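PDB 4ZQU: CdiI toxin, which acts as the immunity protein of a contact-dependent growth inhibition system, neutralizing the toxic activity of its cognate CdiA toxin. Local coordinates for residues V37-S42 / V54-S59; L50-K55 / S159-I164. One frame throughout, in Å; residues are numbered along the deposited sequence.

Contact 1 (V37-S42 / V54-S59)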
ATOM      1  N   VAL B  37      12.051 -14.898   2.403  1.00 32.79           N
ATOM      2  CA  VAL B  37      11.980 -15.868   3.491  1.00 34.05           C
ATOM      3  C   VAL B  37      11.015 -15.436   4.590  1.00 35.95           C
ATOM      4  O   VAL B  37      10.730 -14.247   4.760  1.00 37.49           O
ATOM      5  CB  VAL B  37      13.366 -16.115   4.117  1.00 31.97           C
ATOM      6  CG1 VAL B  37      14.337 -16.607   3.064  1.00 30.11           C
ATOM      7  CG2 VAL B  37      13.887 -14.849   4.772  1.00 31.69           C
ATOM      8  N   GLN B  38      10.512 -16.418   5.332  1.00 43.24           N
ATOM      9  CA  GLN B  38       9.614 -16.159   6.448  1.00 35.90           C
ATOM     10  C   GLN B  38      10.164 -16.749   7.739  1.00 46.89           C
ATOM     11  O   GLN B  38      10.648 -17.881   7.758  1.00 48.84           O
ATOM     12  CB  GLN B  38       8.225 -16.732   6.170  1.00 38.81           C
ATOM     13  CG  GLN B  38       7.266 -16.568   7.333  1.00 36.90           C
ATOM     14  CD  GLN B  38       5.945 -17.264   7.108  1.00 39.97           C
ATOM     15  OE1 GLN B  38       5.655 -18.285   7.732  1.00 45.11           O
ATOM     16  NE2 GLN B  38       5.132 -16.716   6.216  1.00 39.96           N
ATOM     17  N   HIS B  39      10.089 -15.976   8.818  1.00 47.31           N
ATOM     18  CA  HIS B  39      10.496 -16.459  10.130  1.00 47.25           C
ATOM     19  C   HIS B  39       9.338 -16.377  11.116  1.00 50.10           C
ATOM     20  O   HIS B  39       8.875 -15.288  11.458  1.00 46.91           O
ATOM     21  CB  HIS B  39      11.697 -15.667  10.654  1.00 42.82           C
ATOM     22  CG  HIS B  39      12.928 -15.812   9.814  1.00 43.64           C
ATOM     23  ND1 HIS B  39      13.583 -17.014   9.654  1.00 46.96           N
ATOM     24  CD2 HIS B  39      13.626 -14.904   9.093  1.00 42.55           C
ATOM     25  CE1 HIS B  39      14.629 -16.840   8.864  1.00 45.85           C
ATOM     26  NE2 HIS B  39      14.678 -15.570   8.511  1.00 43.25           N
ATOM     27  N   LEU B  40       8.864 -17.539  11.555  1.00 55.57           N
ATOM     28  CA  LEU B  40       7.827 -17.617  12.578  1.00 56.58           C
ATOM     29  C   LEU B  40       8.457 -17.831  13.947  1.00 59.74           C
ATOM     30  O   LEU B  40       9.462 -18.531  14.072  1.00 62.27           O
ATOM     31  CB  LEU B  40       6.839 -18.744  12.269  1.00 55.72           C
ATOM     32  CG  LEU B  40       5.830 -18.489  11.149  1.00 53.23           C
ATOM     33  CD1 LEU B  40       5.039 -19.748  10.849  1.00 56.43           C
ATOM     34  CD2 LEU B  40       4.898 -17.357  11.529  1.00 50.75           C
ATOM     35  N   SER B  41       7.864 -17.228  14.971  1.00 60.42           N
ATOM     36  CA  SER B  41       8.392 -17.341  16.325  1.00 64.72           C
ATOM     37  C   SER B  41       7.306 -17.153  17.380  1.00 65.21           C
ATOM     38  O   SER B  41       6.241 -16.606  17.097  1.00 64.82           O
ATOM     39  CB  SER B  41       9.510 -16.318  16.540  1.00 66.28           C
ATOM     40  OG  SER B  41       9.020 -15.153  17.183  1.00 67.34           O
ATOM     41  N   SER B  42       7.580 -17.621  18.595  1.00 66.18           N
ATOM     42  CA  SER B  42       6.695 -17.365  19.723  1.00 66.42           C
ATOM     43  C   SER B  42       6.953 -15.949  20.210  1.00 65.00           C
ATOM     44  O   SER B  42       8.094 -15.484  20.186  1.00 64.87           O
ATOM     45  CB  SER B  42       6.922 -18.375  20.848  1.00 70.07           C
ATOM     46  OG  SER B  42       8.291 -18.721  20.958  1.00 71.94           O
ATOM     47  N   VAL B  54      14.901 -10.485  11.491  1.00 35.19           N
ATOM     48  CA  VAL B  54      14.631  -9.302  10.692  1.00 34.45           C
ATOM     49  C   VAL B  54      15.749  -9.072   9.678  1.00 36.88           C
ATOM     50  O   VAL B  54      15.487  -8.758   8.520  1.00 36.88           O
ATOM     51  CB  VAL B  54      14.458  -8.050  11.578  1.00 32.63           C
ATOM     52  CG1 VAL B  54      14.299  -6.805  10.724  1.00 30.20           C
ATOM     53  CG2 VAL B  54      13.259  -8.217  12.500  1.00 30.80           C
ATOM     54  N   LYS B  55      16.995  -9.249  10.106  1.00 39.59           N
ATOM     55  CA  LYS B  55      18.132  -9.001   9.226  1.00 41.88           C
ATOM     56  C   LYS B  55      18.230 -10.037   8.108  1.00 41.78           C
ATOM     57  O   LYS B  55      18.538  -9.699   6.963  1.00 40.14           O
ATOM     58  CB  LYS B  55      19.434  -8.965  10.028  1.00 46.17           C
ATOM     59  CG  LYS B  55      20.256  -7.713   9.764  1.00 48.90           C
ATOM     60  CD  LYS B  55      21.597  -7.730  10.480  1.00 53.51           C
ATOM     61  CE  LYS B  55      22.517  -6.639   9.939  1.00 54.44           C
ATOM     62  NZ  LYS B  55      21.788  -5.641   9.096  1.00 52.87           N
ATOM     63  N   ASP B  56      17.964 -11.296   8.442  1.00 43.49           N
ATOM     64  CA  ASP B  56      18.001 -12.374   7.460  1.00 43.80           C
ATOM     65  C   ASP B  56      16.912 -12.189   6.406  1.00 41.86           C
ATOM     66  O   ASP B  56      17.131 -12.438   5.221  1.00 42.62           O
ATOM     67  CB  ASP B  56      17.851 -13.728   8.151  1.00 45.93           C
ATOM     68  CG  ASP B  56      17.876 -14.885   7.176  1.00 48.44           C
ATOM     69  OD1 ASP B  56      18.969 -15.220   6.672  1.00 50.09           O
ATOM     70  OD2 ASP B  56      16.802 -15.467   6.921  1.00 48.82           O
ATOM     71  N   ALA B  57      15.740 -11.745   6.849  1.00 39.96           N
ATOM     72  CA  ALA B  57      14.634 -11.450   5.947  1.00 37.14           C
ATOM     73  C   ALA B  57      14.977 -10.282   5.029  1.00 35.12           C
ATOM     74  O   ALA B  57      14.653 -10.297   3.844  1.00 34.78           O
ATOM     75  CB  ALA B  57      13.373 -11.150   6.738  1.00 36.66           C
ATOM     76  N   LEU B  58      15.636  -9.273   5.591  1.00 34.96           N
ATOM     77  CA  LEU B  58      16.051  -8.097   4.830  1.00 34.00           C
ATOM     78  C   LEU B  58      17.077  -8.453   3.766  1.00 35.10           C
ATOM     79  O   LEU B  58      17.096  -7.861   2.686  1.00 34.87           O
ATOM     80  CB  LEU B  58      16.628  -7.027   5.762  1.00 31.54           C
ATOM     81  CG  LEU B  58      15.640  -6.183   6.564  1.00 28.29           C
ATOM     82  CD1 LEU B  58      16.375  -5.275   7.527  1.00 28.87           C
ATOM     83  CD2 LEU B  58      14.785  -5.367   5.627  1.00 27.70           C
ATOM     84  N   SER B  59      17.933  -9.419   4.077  1.00 35.83           N
ATOM     85  CA  SER B  59      18.992  -9.819   3.164  1.00 37.23           C
ATOM     86  C   SER B  59      18.427 -10.479   1.907  1.00 35.64           C
ATOM     87  O   SER B  59      19.093 -10.530   0.873  1.00 34.46           O
ATOM     88  CB  SER B  59      19.970 -10.765   3.863  1.00 41.49           C
ATOM     89  OG  SER B  59      19.300 -11.901   4.381  1.00 43.58           O
TER
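H39 and D56 meet through one hydrogen bond, from H39 NE2 to D56 OD2 at 2.7 Å, with an angle of 145° at the hydrogen. On the histidine side the acceptor lies in the ring plane, at the edge, but off the N-H direction. On the carboxylate side OD2 is approached from its anti side, and the two planes are turned 55° against each other. Because the same oxygen is 3.2 Å from H39 CE1, it is displaced toward that corner of the ring, consistent with the bent bond. A neighbouring carboxylate would be expected to stabilise a protonated imidazole. V37, two residues earlier on the same side of the chain, adds the apolar part: its CG2 sits 3.7 Å from A57 CA and 4.2 Å from A57 CB, and also lies 3.7 Å from D56 OD2. This is a helix-on-sheet contact, in which helix 47-59 rests on strand 30-41 of the antiparallel sheet through V37 and H39, while Q38 points away from helix 47-59 and its side chain touches W97 of helix 87-105. D56 reaches the histidine with CG anti to its backbone N (chi1 180°). Further out, backbone bonds of V37 with T23 and of H39 with V21 hold the strand to its neighbour 19-26, and T23 OG1 also bonds A57 O, linking that strand to the helix.

Contact 2 (L50-K55 / S159-I164)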
ATOM      1  N   LEU B  50      15.186 -12.477  17.272  1.00 47.18           N
ATOM      2  CA  LEU B  50      14.189 -11.688  16.562  1.00 46.29           C
ATOM      3  C   LEU B  50      14.846 -10.689  15.615  1.00 44.29           C
ATOM      4  O   LEU B  50      14.354 -10.445  14.516  1.00 43.73           O
ATOM      5  CB  LEU B  50      13.292 -10.949  17.555  1.00 47.37           C
ATOM      6  CG  LEU B  50      12.295  -9.959  16.951  1.00 44.77           C
ATOM      7  CD1 LEU B  50      11.304 -10.688  16.055  1.00 43.46           C
ATOM      8  CD2 LEU B  50      11.580  -9.175  18.043  1.00 44.40           C
ATOM      9  N   GLY B  51      15.966 -10.123  16.050  1.00 44.24           N
ATOM     10  CA  GLY B  51      16.695  -9.156  15.252  1.00 42.34           C
ATOM     11  C   GLY B  51      17.445  -9.795  14.102  1.00 41.17           C
ATOM     12  O   GLY B  51      17.604  -9.193  13.042  1.00 40.50           O
ATOM     13  N   GLU B  52      17.921 -11.017  14.313  1.00 43.28           N
ATOM     14  CA  GLU B  52      18.581 -11.757  13.246  1.00 46.08           C
ATOM     15  C   GLU B  52      17.542 -12.280  12.263  1.00 45.45           C
ATOM     16  O   GLU B  52      17.837 -12.486  11.086  1.00 47.52           O
ATOM     17  CB  GLU B  52      19.417 -12.905  13.813  1.00 50.62           C
ATOM     18  CG  GLU B  52      20.670 -12.450  14.545  1.00 50.71           C
ATOM     19  CD  GLU B  52      21.574 -13.602  14.924  1.00 53.75           C
ATOM     20  OE1 GLU B  52      21.155 -14.768  14.764  1.00 55.80           O
ATOM     21  OE2 GLU B  52      22.708 -13.343  15.378  1.00 55.11           O
ATOM     22  N   MET B  53      16.325 -12.491  12.757  1.00 43.84           N
ATOM     23  CA  MET B  53      15.194 -12.845  11.905  1.00 41.50           C
ATOM     24  C   MET B  53      14.870 -11.700  10.960  1.00 37.21           C
ATOM     25  O   MET B  53      14.594 -11.908   9.781  1.00 38.19           O
ATOM     26  CB  MET B  53      13.959 -13.188  12.745  1.00 42.27           C
ATOM     27  CG  MET B  53      13.991 -14.560  13.395  1.00 44.28           C
ATOM     28  SD  MET B  53      12.742 -14.751  14.685  1.00 65.55           S
ATOM     29  CE  MET B  53      11.275 -14.114  13.874  1.00 39.02           C
ATOM     30  N   VAL B  54      14.901 -10.485  11.491  1.00 35.19           N
ATOM     31  CA  VAL B  54      14.631  -9.302  10.692  1.00 34.45           C
ATOM     32  C   VAL B  54      15.749  -9.072   9.678  1.00 36.88           C
ATOM     33  O   VAL B  54      15.487  -8.758   8.520  1.00 36.88           O
ATOM     34  CB  VAL B  54      14.458  -8.050  11.578  1.00 32.63           C
ATOM     35  CG1 VAL B  54      14.299  -6.805  10.724  1.00 30.20           C
ATOM     36  CG2 VAL B  54      13.259  -8.217  12.500  1.00 30.80           C
ATOM     37  N   LYS B  55      16.995  -9.249  10.106  1.00 39.59           N
ATOM     38  CA  LYS B  55      18.132  -9.001   9.226  1.00 41.88           C
ATOM     39  C   LYS B  55      18.230 -10.037   8.108  1.00 41.78           C
ATOM     40  O   LYS B  55      18.538  -9.699   6.963  1.00 40.14           O
ATOM     41  CB  LYS B  55      19.434  -8.965  10.028  1.00 46.17           C
ATOM     42  CG  LYS B  55      20.256  -7.713   9.764  1.00 48.90           C
ATOM     43  CD  LYS B  55      21.597  -7.730  10.480  1.00 53.51           C
ATOM     44  CE  LYS B  55      22.517  -6.639   9.939  1.00 54.44           C
ATOM     45  NZ  LYS B  55      21.788  -5.641   9.096  1.00 52.87           N
ATOM     46  N   SER B 159      23.361  -0.841  13.697  1.00 45.28           N
ATOM     47  CA  SER B 159      22.679  -1.414  14.852  1.00 42.49           C
ATOM     48  C   SER B 159      22.934  -2.910  14.947  1.00 40.78           C
ATOM     49  O   SER B 159      22.898  -3.614  13.942  1.00 42.43           O
ATOM     50  CB  SER B 159      21.171  -1.152  14.779  1.00 39.83           C
ATOM     51  OG  SER B 159      20.885   0.235  14.778  1.00 41.67           O
ATOM     52  N   SER B 160      23.198  -3.390  16.156  1.00 40.54           N
ATOM     53  CA  SER B 160      23.347  -4.821  16.387  1.00 40.22           C
ATOM     54  C   SER B 160      21.993  -5.512  16.231  1.00 41.50           C
ATOM     55  O   SER B 160      20.953  -4.862  16.339  1.00 41.50           O
ATOM     56  CB  SER B 160      23.925  -5.083  17.779  1.00 39.99           C
ATOM     57  OG  SER B 160      22.956  -4.848  18.783  1.00 39.88           O
ATOM     58  N   PRO B 161      22.002  -6.827  15.956  1.00 42.71           N
ATOM     59  CA  PRO B 161      20.770  -7.621  15.890  1.00 42.30           C
ATOM     60  C   PRO B 161      19.892  -7.476  17.133  1.00 41.52           C
ATOM     61  O   PRO B 161      18.667  -7.440  17.018  1.00 40.41           O
ATOM     62  CB  PRO B 161      21.293  -9.052  15.761  1.00 43.32           C
ATOM     63  CG  PRO B 161      22.579  -8.897  15.032  1.00 43.33           C
ATOM     64  CD  PRO B 161      23.179  -7.610  15.536  1.00 43.86           C
ATOM     65  N   THR B 162      20.519  -7.393  18.302  1.00 41.60           N
ATOM     66  CA  THR B 162      19.791  -7.220  19.551  1.00 40.83           C
ATOM     67  C   THR B 162      19.108  -5.856  19.587  1.00 39.94           C
ATOM     68  O   THR B 162      17.960  -5.739  20.015  1.00 40.42           O
ATOM     69  CB  THR B 162      20.721  -7.366  20.770  1.00 42.16           C
ATOM     70  OG1 THR B 162      21.390  -8.633  20.713  1.00 39.92           O
ATOM     71  CG2 THR B 162      19.929  -7.275  22.066  1.00 45.47           C
ATOM     72  N   GLU B 163      19.822  -4.831  19.127  1.00 38.41           N
ATOM     73  CA  GLU B 163      19.274  -3.480  19.046  1.00 37.41           C
ATOM     74  C   GLU B 163      18.115  -3.411  18.057  1.00 36.90           C
ATOM     75  O   GLU B 163      17.157  -2.663  18.256  1.00 38.50           O
ATOM     76  CB  GLU B 163      20.366  -2.482  18.648  1.00 37.97           C
ATOM     77  CG  GLU B 163      21.422  -2.263  19.722  1.00 36.71           C
ATOM     78  CD  GLU B 163      22.596  -1.433  19.240  1.00 37.40           C
ATOM     79  OE1 GLU B 163      22.647  -1.106  18.039  1.00 39.23           O
ATOM     80  OE2 GLU B 163      23.474  -1.113  20.065  1.00 39.06           O
ATOM     81  N   ILE B 164      18.205  -4.202  16.993  1.00 36.36           N
ATOM     82  CA  ILE B 164      17.166  -4.232  15.971  1.00 35.27           C
ATOM     83  C   ILE B 164      15.906  -4.932  16.483  1.00 35.10           C
ATOM     84  O   ILE B 164      14.796  -4.417  16.328  1.00 34.10           O
ATOM     85  CB  ILE B 164      17.670  -4.925  14.692  1.00 33.74           C
ATOM     86  CG1 ILE B 164      18.758  -4.074  14.033  1.00 34.34           C
ATOM     87  CG2 ILE B 164      16.525  -5.157  13.722  1.00 33.05           C
ATOM     88  CD1 ILE B 164      19.341  -4.677  12.773  1.00 33.49           C
TER
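G51 and P161 bring the two backbones together, their CA atoms 4.4 Å apart. G51 CA lies 3.2 Å from P161 O, with an angle of 176° at the hydrogen, the geometry of a nearly straight CA-H...O contact. The P161 carbonyl oxygen occupies the place a beta carbon would take on G51, so the close approach uses the absence of a side chain there. Beside it I164 supplies the largest buried area of the contact: its CG2, anti to the backbone N, comes within 4.1 Å of V54 CG1 and 4.2 Å of G51 O. This is a helix-helix contact at the first turn of helix 161-172, whose start carries a capping box: E163 N donates to S160 OG at 3.2 Å, and S160 N to E163 OE1 at 3.0 Å. Both capping side chains point away from helix 47-59. The solvent side is looser and relies on the aliphatic parts of charged residues. The E52 side chain crosses that of P161 obliquely, with E52 CG 3.7 Å from P161 CB, and continues extended beyond CG. K55 CG is more distant still, 4.4 Å from I164 CD1. On the buried side, L50 and V54 continue the apolar packing onto L168, one turn further along helix 161-172.

From the N terminus, the chain passes along strand 30-41, crosses an 11-residue connection that includes the start of helix 47-59, and folds back so that the end of this helix meets the strand: contact 1 closes this short loop. Contact 2 closes a far longer one, with 103 residues between its segments, bringing the start of helix 161-172 to the middle of helix 47-59. Its first segment begins inside the loop of contact 1 and shares V54 and K55 with it, so the two loops overlap and neither nests in the other. Their centres are 10 Å apart, and M53 touches H39 and S41. Helix 47-59 thus ties the antiparallel sheet to the C-terminal helix.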